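Side-chain contacts in phosphate binding protein (Planctomyces limnophilus, PDB 4JWO), which probably binds phosphate as the solute-binding component of a PstS-type system that carries phosphate across the cytoplasmic membrane: residues 289-292 and 293-296; 173-176 and 177-180; 328-331 and 332-336. All coordinates share one frame; numbering follows the deposited sequence.

Contact 1 of 3, residues 289-292 and 293-296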
ATOM      1  N   TYR A 289       3.703  -0.235  13.793  1.00 23.88           N
ATOM      2  CA  TYR A 289       3.847  -0.966  15.050  1.00 26.49           C
ATOM      3  C   TYR A 289       4.947  -0.358  15.890  1.00 28.23           C
ATOM      4  O   TYR A 289       5.981   0.053  15.367  1.00 31.35           O
ATOM      5  CB  TYR A 289       4.227  -2.427  14.787  1.00 29.00           C
ATOM      6  CG  TYR A 289       3.108  -3.291  14.266  1.00 27.13           C
ATOM      7  CD1 TYR A 289       2.790  -3.312  12.917  1.00 25.36           C
ATOM      8  CD2 TYR A 289       2.378  -4.097  15.124  1.00 27.92           C
ATOM      9  CE1 TYR A 289       1.766  -4.107  12.438  1.00 25.41           C
ATOM     10  CE2 TYR A 289       1.361  -4.895  14.654  1.00 24.30           C
ATOM     11  CZ  TYR A 289       1.057  -4.897  13.316  1.00 23.89           C
ATOM     12  OH  TYR A 289       0.030  -5.696  12.862  1.00 28.23           O
ATOM     13  N   THR A 290       4.729  -0.309  17.198  1.00 28.32           N
ATOM     14  CA  THR A 290       5.814  -0.053  18.126  1.00 27.79           C
ATOM     15  C   THR A 290       5.516  -0.891  19.363  1.00 29.43           C
ATOM     16  O   THR A 290       4.714  -1.815  19.289  1.00 30.09           O
ATOM     17  CB  THR A 290       5.967   1.450  18.439  1.00 29.79           C
ATOM     18  OG1 THR A 290       7.156   1.663  19.212  1.00 29.23           O
ATOM     19  CG2 THR A 290       4.767   1.971  19.198  1.00 29.74           C
ATOM     20  N   THR A 291       6.167  -0.612  20.483  1.00 30.13           N
ATOM     21  CA  THR A 291       5.928  -1.408  21.678  1.00 31.84           C
ATOM     22  C   THR A 291       5.514  -0.518  22.837  1.00 33.14           C
ATOM     23  O   THR A 291       5.726   0.691  22.805  1.00 35.99           O
ATOM     24  CB  THR A 291       7.161  -2.251  22.066  1.00 31.04           C
ATOM     25  OG1 THR A 291       8.127  -1.426  22.727  1.00 34.19           O
ATOM     26  CG2 THR A 291       7.790  -2.878  20.835  1.00 30.19           C
ATOM     27  N   LYS A 292       4.918  -1.126  23.858  1.00 34.58           N
ATOM     28  CA  LYS A 292       4.499  -0.408  25.050  1.00 36.24           C
ATOM     29  C   LYS A 292       5.708   0.207  25.751  1.00 38.52           C
ATOM     30  O   LYS A 292       5.647   1.333  26.247  1.00 37.74           O
ATOM     31  CB  LYS A 292       3.752  -1.361  25.988  1.00 39.22           C
ATOM     32  CG  LYS A 292       3.055  -0.707  27.161  1.00 47.85           C
ATOM     33  CD  LYS A 292       2.104  -1.703  27.827  1.00 53.59           C
ATOM     34  CE  LYS A 292       1.576  -1.188  29.158  1.00 59.56           C
ATOM     35  NZ  LYS A 292       0.690  -0.001  28.997  1.00 59.95           N
ATOM     36  N   ALA A 293       6.818  -0.527  25.771  1.00 38.42           N
ATOM     37  CA  ALA A 293       8.040  -0.030  26.389  1.00 38.15           C
ATOM     38  C   ALA A 293       8.608   1.189  25.660  1.00 37.20           C
ATOM     39  O   ALA A 293       9.035   2.151  26.297  1.00 39.55           O
ATOM     40  CB  ALA A 293       9.082  -1.138  26.491  1.00 40.80           C
ATOM     41  N   LYS A 294       8.617   1.152  24.329  1.00 36.69           N
ATOM     42  CA  LYS A 294       9.136   2.274  23.547  1.00 39.77           C
ATOM     43  C   LYS A 294       8.278   3.518  23.726  1.00 37.35           C
ATOM     44  O   LYS A 294       8.772   4.638  23.639  1.00 37.48           O
ATOM     45  CB  LYS A 294       9.222   1.922  22.061  1.00 39.47           C
ATOM     46  CG  LYS A 294      10.116   0.744  21.717  1.00 48.38           C
ATOM     47  CD  LYS A 294      11.578   1.129  21.665  1.00 52.12           C
ATOM     48  CE  LYS A 294      12.424  -0.038  21.176  1.00 53.66           C
ATOM     49  NZ  LYS A 294      13.863   0.334  21.097  1.00 53.58           N
ATOM     50  N   LEU A 295       6.987   3.312  23.966  1.00 37.22           N
ATOM     51  CA  LEU A 295       6.050   4.417  24.150  1.00 37.18           C
ATOM     52  C   LEU A 295       6.280   5.195  25.451  1.00 46.22           C
ATOM     53  O   LEU A 295       5.713   6.274  25.640  1.00 42.18           O
ATOM     54  CB  LEU A 295       4.605   3.919  24.045  1.00 34.91           C
ATOM     55  CG  LEU A 295       4.170   3.734  22.591  1.00 35.99           C
ATOM     56  CD1 LEU A 295       2.932   2.865  22.480  1.00 35.24           C
ATOM     57  CD2 LEU A 295       3.922   5.089  21.953  1.00 39.10           C
ATOM     58  N   LYS A 296       7.116   4.653  26.335  1.00 40.02           N
ATOM     59  CA  LYS A 296       7.526   5.366  27.540  1.00 44.68           C
ATOM     60  C   LYS A 296       8.471   6.506  27.183  1.00 44.08           C
ATOM     61  O   LYS A 296       8.590   7.480  27.923  1.00 47.96           O
ATOM     62  CB  LYS A 296       8.212   4.421  28.536  1.00 45.47           C
ATOM     63  CG  LYS A 296       7.281   3.433  29.216  1.00 49.82           C
ATOM     64  CD  LYS A 296       8.066   2.486  30.116  1.00 51.37           C
ATOM     65  CE  LYS A 296       7.177   1.400  30.695  1.00 55.60           C
ATOM     66  NZ  LYS A 296       6.251   1.921  31.736  1.00 60.82           N
TER

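Contact 2 of 3, residues 173-176 and 177-180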
ATOM      1  N   VAL A 173       2.410 -13.231 -22.333  1.00 29.14           N
ATOM      2  CA  VAL A 173       1.123 -12.836 -22.913  1.00 25.40           C
ATOM      3  C   VAL A 173       1.265 -11.509 -23.630  1.00 25.97           C
ATOM      4  O   VAL A 173       1.792 -10.544 -23.078  1.00 26.33           O
ATOM      5  CB  VAL A 173       0.005 -12.757 -21.844  1.00 22.31           C
ATOM      6  CG1 VAL A 173      -1.205 -11.952 -22.354  1.00 25.62           C
ATOM      7  CG2 VAL A 173      -0.416 -14.154 -21.438  1.00 26.03           C
ATOM      8  N   SER A 174       0.831 -11.468 -24.881  1.00 24.70           N
ATOM      9  CA  SER A 174       0.994 -10.261 -25.668  1.00 25.07           C
ATOM     10  C   SER A 174      -0.329  -9.786 -26.232  1.00 20.69           C
ATOM     11  O   SER A 174      -0.421  -8.660 -26.688  1.00 20.55           O
ATOM     12  CB  SER A 174       1.994 -10.491 -26.801  1.00 32.14           C
ATOM     13  OG  SER A 174       1.512 -11.479 -27.692  1.00 33.25           O
ATOM     14  N   LYS A 175      -1.345 -10.649 -26.209  1.00 20.42           N
ATOM     15  CA  LYS A 175      -2.631 -10.352 -26.828  1.00 18.55           C
ATOM     16  C   LYS A 175      -3.792 -10.617 -25.885  1.00 17.04           C
ATOM     17  O   LYS A 175      -3.754 -11.543 -25.078  1.00 18.37           O
ATOM     18  CB  LYS A 175      -2.824 -11.199 -28.090  1.00 22.93           C
ATOM     19  CG  LYS A 175      -1.869 -10.870 -29.208  1.00 22.54           C
ATOM     20  CD  LYS A 175      -2.025 -11.836 -30.370  1.00 32.93           C
ATOM     21  CE  LYS A 175      -1.199 -11.382 -31.564  1.00 48.14           C
ATOM     22  NZ  LYS A 175      -1.403 -12.261 -32.751  1.00 57.14           N
ATOM     23  N   TRP A 176      -4.845  -9.824 -26.015  1.00 15.53           N
ATOM     24  CA  TRP A 176      -6.006  -9.998 -25.153  1.00 14.86           C
ATOM     25  C   TRP A 176      -6.631 -11.385 -25.308  1.00 17.10           C
ATOM     26  O   TRP A 176      -7.151 -11.949 -24.345  1.00 17.63           O
ATOM     27  CB  TRP A 176      -7.037  -8.907 -25.443  1.00 15.17           C
ATOM     28  CG  TRP A 176      -6.643  -7.555 -24.940  1.00 14.90           C
ATOM     29  CD1 TRP A 176      -6.082  -6.546 -25.663  1.00 16.96           C
ATOM     30  CD2 TRP A 176      -6.799  -7.053 -23.607  1.00 15.48           C
ATOM     31  NE1 TRP A 176      -5.879  -5.444 -24.869  1.00 15.92           N
ATOM     32  CE2 TRP A 176      -6.322  -5.727 -23.597  1.00 16.03           C
ATOM     33  CE3 TRP A 176      -7.306  -7.598 -22.420  1.00 15.65           C
ATOM     34  CZ2 TRP A 176      -6.321  -4.935 -22.443  1.00 17.84           C
ATOM     35  CZ3 TRP A 176      -7.312  -6.811 -21.278  1.00 19.59           C
ATOM     36  CH2 TRP A 176      -6.826  -5.490 -21.301  1.00 18.13           C
ATOM     37  N   SER A 177      -6.585 -11.929 -26.525  1.00 17.01           N
ATOM     38  CA  SER A 177      -7.178 -13.234 -26.842  1.00 18.56           C
ATOM     39  C   SER A 177      -6.529 -14.351 -26.036  1.00 22.49           C
ATOM     40  O   SER A 177      -7.082 -15.451 -25.904  1.00 25.04           O
ATOM     41  CB  SER A 177      -7.018 -13.540 -28.333  1.00 21.58           C
ATOM     42  OG  SER A 177      -5.648 -13.449 -28.700  1.00 22.68           O
ATOM     43  N   GLU A 178      -5.337 -14.073 -25.529  1.00 19.02           N
ATOM     44  CA  GLU A 178      -4.576 -15.051 -24.770  1.00 19.56           C
ATOM     45  C   GLU A 178      -4.946 -15.027 -23.290  1.00 23.80           C
ATOM     46  O   GLU A 178      -4.569 -15.928 -22.542  1.00 28.32           O
ATOM     47  CB  GLU A 178      -3.066 -14.801 -24.943  1.00 23.24           C
ATOM     48  CG  GLU A 178      -2.558 -15.135 -26.336  1.00 29.89           C
ATOM     49  CD  GLU A 178      -1.149 -14.629 -26.603  1.00 38.61           C
ATOM     50  OE1 GLU A 178      -0.744 -13.636 -25.970  1.00 26.64           O
ATOM     51  OE2 GLU A 178      -0.448 -15.219 -27.454  1.00 42.81           O
ATOM     52  N   VAL A 179      -5.682 -14.001 -22.867  1.00 20.12           N
ATOM     53  CA  VAL A 179      -6.073 -13.871 -21.463  1.00 21.19           C
ATOM     54  C   VAL A 179      -7.379 -14.603 -21.185  1.00 23.02           C
ATOM     55  O   VAL A 179      -7.487 -15.365 -20.232  1.00 23.88           O
ATOM     56  CB  VAL A 179      -6.204 -12.399 -21.042  1.00 20.28           C
ATOM     57  CG1 VAL A 179      -6.504 -12.299 -19.540  1.00 18.18           C
ATOM     58  CG2 VAL A 179      -4.925 -11.653 -21.379  1.00 19.51           C
ATOM     59  N   ARG A 180      -8.373 -14.373 -22.030  1.00 19.25           N
ATOM     60  CA  ARG A 180      -9.660 -15.043 -21.899  1.00 22.50           C
ATOM     61  C   ARG A 180     -10.182 -15.406 -23.276  1.00 19.32           C
ATOM     62  O   ARG A 180     -10.065 -14.616 -24.216  1.00 19.06           O
ATOM     63  CB  ARG A 180     -10.681 -14.150 -21.182  1.00 20.34           C
ATOM     64  CG  ARG A 180     -12.021 -14.846 -20.902  1.00 20.79           C
ATOM     65  CD  ARG A 180     -13.025 -13.879 -20.315  1.00 18.14           C
ATOM     66  NE  ARG A 180     -12.558 -13.309 -19.055  1.00 21.34           N
ATOM     67  CZ  ARG A 180     -13.311 -12.592 -18.232  1.00 30.48           C
ATOM     68  NH1 ARG A 180     -14.586 -12.385 -18.523  1.00 32.50           N
ATOM     69  NH2 ARG A 180     -12.788 -12.099 -17.113  1.00 32.40           N
TER

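Contact 3 of 3, residues 328-331 and 332-336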
ATOM      1  N   VAL A 328     -11.941   4.126  12.806  1.00 18.59           N
ATOM      2  CA  VAL A 328     -10.575   3.630  12.924  1.00 18.67           C
ATOM      3  C   VAL A 328      -9.716   4.621  13.716  1.00 23.36           C
ATOM      4  O   VAL A 328      -9.003   4.232  14.636  1.00 21.63           O
ATOM      5  CB  VAL A 328      -9.940   3.351  11.545  1.00 17.23           C
ATOM      6  CG1 VAL A 328      -8.491   2.914  11.717  1.00 18.17           C
ATOM      7  CG2 VAL A 328     -10.735   2.290  10.796  1.00 16.49           C
ATOM      8  N   LYS A 329      -9.806   5.900  13.360  1.00 19.75           N
ATOM      9  CA  LYS A 329      -9.063   6.960  14.043  1.00 23.25           C
ATOM     10  C   LYS A 329      -9.366   6.974  15.532  1.00 23.45           C
ATOM     11  O   LYS A 329      -8.450   7.052  16.360  1.00 24.87           O
ATOM     12  CB  LYS A 329      -9.403   8.323  13.440  1.00 24.73           C
ATOM     13  CG  LYS A 329      -8.746   9.511  14.130  1.00 28.67           C
ATOM     14  CD  LYS A 329      -9.084  10.807  13.388  1.00 33.59           C
ATOM     15  CE  LYS A 329      -8.408  12.016  14.025  1.00 37.59           C
ATOM     16  NZ  LYS A 329      -8.725  13.273  13.295  1.00 41.89           N
ATOM     17  N   GLU A 330     -10.647   6.887  15.875  1.00 25.93           N
ATOM     18  CA  GLU A 330     -11.071   6.904  17.273  0.57 26.33           C
ATOM     19  C   GLU A 330     -10.431   5.747  18.026  1.00 27.71           C
ATOM     20  O   GLU A 330      -9.891   5.913  19.117  1.00 26.32           O
ATOM     21  CB  GLU A 330     -12.600   6.817  17.386  0.57 26.75           C
ATOM     22  CG  GLU A 330     -13.104   6.691  18.825  0.57 28.28           C
ATOM     23  CD  GLU A 330     -14.626   6.598  18.938  0.57 31.51           C
ATOM     24  OE1 GLU A 330     -15.338   7.256  18.150  0.57 40.45           O
ATOM     25  OE2 GLU A 330     -15.110   5.864  19.828  0.57 29.32           O
ATOM     26  N   THR A 331     -10.497   4.567  17.426  1.00 27.22           N
ATOM     27  CA  THR A 331      -9.960   3.367  18.055  1.00 26.65           C
ATOM     28  C   THR A 331      -8.445   3.456  18.259  1.00 27.66           C
ATOM     29  O   THR A 331      -7.932   3.138  19.334  1.00 30.04           O
ATOM     30  CB  THR A 331     -10.319   2.117  17.242  1.00 33.59           C
ATOM     31  OG1 THR A 331     -11.742   1.941  17.258  1.00 34.90           O
ATOM     32  CG2 THR A 331      -9.647   0.889  17.820  1.00 32.53           C
HETATM   33  N   MSE A 332      -7.728   3.911  17.236  1.00 24.03           N
HETATM   34  CA  MSE A 332      -6.276   4.049  17.337  1.00 21.57           C
HETATM   35  C   MSE A 332      -5.838   5.068  18.393  1.00 21.87           C
HETATM   36  O   MSE A 332      -4.854   4.847  19.091  1.00 25.35           O
HETATM   37  CB  MSE A 332      -5.654   4.384  15.975  1.00 19.93           C
HETATM   38  CG  MSE A 332      -5.972   3.365  14.887  1.00 21.79           C
HETATM   39 SE   MSE A 332      -5.635   1.539  15.470  0.73 23.87          SE
HETATM   40  CE  MSE A 332      -7.237   0.709  14.738  1.00 22.16           C
ATOM     41  N   GLN A 333      -6.554   6.184  18.504  1.00 23.10           N
ATOM     42  CA  GLN A 333      -6.253   7.177  19.529  1.00 23.13           C
ATOM     43  C   GLN A 333      -6.494   6.617  20.920  1.00 24.17           C
ATOM     44  O   GLN A 333      -5.732   6.856  21.852  1.00 25.22           O
ATOM     45  CB  GLN A 333      -7.097   8.440  19.334  1.00 27.41           C
ATOM     46  CG  GLN A 333      -6.758   9.237  18.096  1.00 30.31           C
ATOM     47  CD  GLN A 333      -7.662  10.444  17.907  1.00 38.20           C
ATOM     48  OE1 GLN A 333      -8.755  10.512  18.477  1.00 42.26           O
ATOM     49  NE2 GLN A 333      -7.211  11.406  17.102  1.00 43.90           N
ATOM     50  N   GLN A 334      -7.574   5.868  21.058  1.00 24.72           N
ATOM     51  CA  GLN A 334      -7.905   5.294  22.337  1.00 26.99           C
ATOM     52  C   GLN A 334      -6.872   4.224  22.690  1.00 25.91           C
ATOM     53  O   GLN A 334      -6.468   4.086  23.840  1.00 31.39           O
ATOM     54  CB  GLN A 334      -9.343   4.765  22.296  1.00 30.96           C
ATOM     55  CG  GLN A 334     -10.377   5.903  22.231  1.00 31.55           C
ATOM     56  CD  GLN A 334     -11.767   5.458  21.800  1.00 33.53           C
ATOM     57  OE1 GLN A 334     -11.922   4.469  21.082  1.00 32.56           O
ATOM     58  NE2 GLN A 334     -12.783   6.202  22.226  1.00 35.45           N
ATOM     59  N   ARG A 335      -6.415   3.505  21.674  1.00 27.79           N
ATOM     60  CA  ARG A 335      -5.388   2.479  21.826  1.00 25.41           C
ATOM     61  C   ARG A 335      -4.048   3.075  22.281  1.00 29.56           C
ATOM     62  O   ARG A 335      -3.361   2.519  23.136  1.00 30.15           O
ATOM     63  CB  ARG A 335      -5.233   1.728  20.495  1.00 32.85           C
ATOM     64  CG  ARG A 335      -4.393   0.470  20.537  1.00 29.57           C
ATOM     65  CD  ARG A 335      -4.424  -0.266  19.204  1.00 26.10           C
ATOM     66  NE  ARG A 335      -5.705  -0.902  18.915  1.00 29.49           N
ATOM     67  CZ  ARG A 335      -6.002  -1.492  17.763  1.00 25.90           C
ATOM     68  NH1 ARG A 335      -5.117  -1.515  16.767  1.00 25.36           N
ATOM     69  NH2 ARG A 335      -7.200  -2.036  17.588  1.00 38.09           N
ATOM     70  N   LEU A 336      -3.680   4.214  21.709  1.00 29.12           N
ATOM     71  CA  LEU A 336      -2.470   4.913  22.124  1.00 28.36           C
ATOM     72  C   LEU A 336      -2.580   5.343  23.586  1.00 29.83           C
ATOM     73  O   LEU A 336      -1.640   5.183  24.367  1.00 28.66           O
ATOM     74  CB  LEU A 336      -2.223   6.123  21.217  1.00 28.39           C
ATOM     75  CG  LEU A 336      -1.059   7.028  21.619  1.00 27.94           C
ATOM     76  CD1 LEU A 336       0.241   6.240  21.634  1.00 29.12           C
ATOM     77  CD2 LEU A 336      -0.964   8.207  20.661  1.00 27.48           C
TER

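Contact 1 of 3, residues 289-292 and 293-296
The hydroxyl of T291 bonds into the turn that follows its strand: OG1 accepts the backbone N-H of K294 at 3.1 Å in a nearly straight bond (163°). It can do so because OG1 sits between the backbone N and the carbonyl carbon (chi1 79°), where it faces the N-H three residues on, as in an ST motif. The side chain of K294 runs obliquely past this hydroxyl, its CG 3.1 Å from T291 OG1, while its CB lies 3.5 Å from T290 OG1, so the base of the lysine is bordered by two threonine oxygens. The methyl branch of T290 meets the next residue of the turn: CG2 lies 3.9 Å from L295 CD1, the two side chains crossing at a slant. L295 N closes the turn with a bond to T291 O (3.1 Å), and L295 CG rests against that same oxygen. The polar ends are tied elsewhere: T290 OG1 to the carbonyl of D111, K294 NZ in a salt bridge with the carboxylate of D111, and K292 NZ to the carbonyl of A339 and to O of the C-terminal residue K341. The turn thus carries strand 283-291 toward helix 298-308, with L295 packed between that helix and helix 326-340.

Contact 2 of 3, residues 173-176 and 177-180
E178 reaches back over a 3-10 turn, in the loop between helix 160-167 and strand 189-192, to hold the backbone of S174 and K175. Its CB lies 3.3 Å from K175 O, the carbonyl that also accepts E178 N at 3.0 Å. With CG anti to the carbonyl carbon (chi1 -70°) and the chain extended beyond it, the side chain runs back along the turn; CG passes 4.0 Å from K175 O, and CD comes within 4.1 Å of K175 CB. At the tip, OE1 takes two N-H groups. S174 N approaches nearly in line with the C-O bond at 2.9 Å, the bond almost straight at 169°, whereas K175 N, at 3.1 Å, comes from above the carboxylate plane and is more bent. On the apolar side, V173 CG1 meets V179 CG2 at 3.9 Å, the two valines crossing at about a right angle, and V179 packs on E162 and I166 of helix 160-167. V179 N bonds to W176 O. The indole of W176 is buried: NE1 bonds to the carbonyl of G236 and the ring meets F154 edge-to-face. K175 NZ pairs with D185. One carboxylate oxygen thus satisfies two consecutive amides at the start of the turn, which should restrict the rotation of the carboxylate; these two N-H dipoles would be expected to stabilise its negative charge and probably favour the ionised form.

Contact 3 of 3, residues 328-331 and 332-336
Residues 328-336 form regular alpha-helix, in which each N-H of M332, Q333, Q334 and R335 bonds to the carbonyl four residues earlier, from M332 N to V328 O at 2.9 Å through R335 N to T331 O at 2.8 Å. V328 and the selenomethionine M332 lie side by side and point the same way, with V328 CG1 3.9 Å from M332 CE. The bends of M332 at chi2 and chi3 fold its end back, so that CE also approaches T331 CG2 at 3.9 Å. Both V328 and M332 rest on Q138 of strand 134-148, and M332 also touches L308 of helix 298-308. Elsewhere on the helix surface, K329 and Q333 cross at a slant: the extended lysine carries its CE to within 3.4 Å of Q333 NE2, a contact of aliphatic chain with amide, while the ammonium goes on to a salt bridge with E310. One residue further along, E330 and Q334 also cross at a slant. In the E330 conformer described here, one of two, CG lies 3.4 Å from Q334 OE1, and the amide plane stands almost perpendicular to the carboxylate, 86° apart; the weak, bent bond from Q334 NE2 to E330 OE2 (3.4 Å) is doubtful. T331 CG2 lies obliquely to the guanidinium of R335, whose NH1 bonds to the carbonyl of E136; T331 OG1 turns back to the carbonyl of S327. The contact thus combines apolar packing with looser polar pairs: V328 and M332 pack against strand 134-148 and helix 298-308, K329-Q333 and E330-Q334 meet mainly through methylene groups and amides, and the stronger polar bonds of K329 and R335 go to other parts of the fold, R335 likewise reaching strand 134-148.

From the N terminus, contact 2 (173-180) comes first, in the loop between helix 160-167 and strand 189-192. Contact 1 (289-296) follows where strand 283-291 gives way to helix 298-308, and contact 3 (328-336) lies on the last helix, 326-340. Contacts 1 and 2 each close a short turn, whereas contact 3 joins successive turns of one helix; the three follow in series without nesting or crossing. Contacts 1 and 3 touch, with L295 CD2 3.9 Å from L336 CD1, joining the turn after strand 283-291 to helix 326-340. Contact 2 lies on the opposite side of the chain's centre from the other two, about 50 Å from contact 1 and about 46 Å from contact 3 between centres.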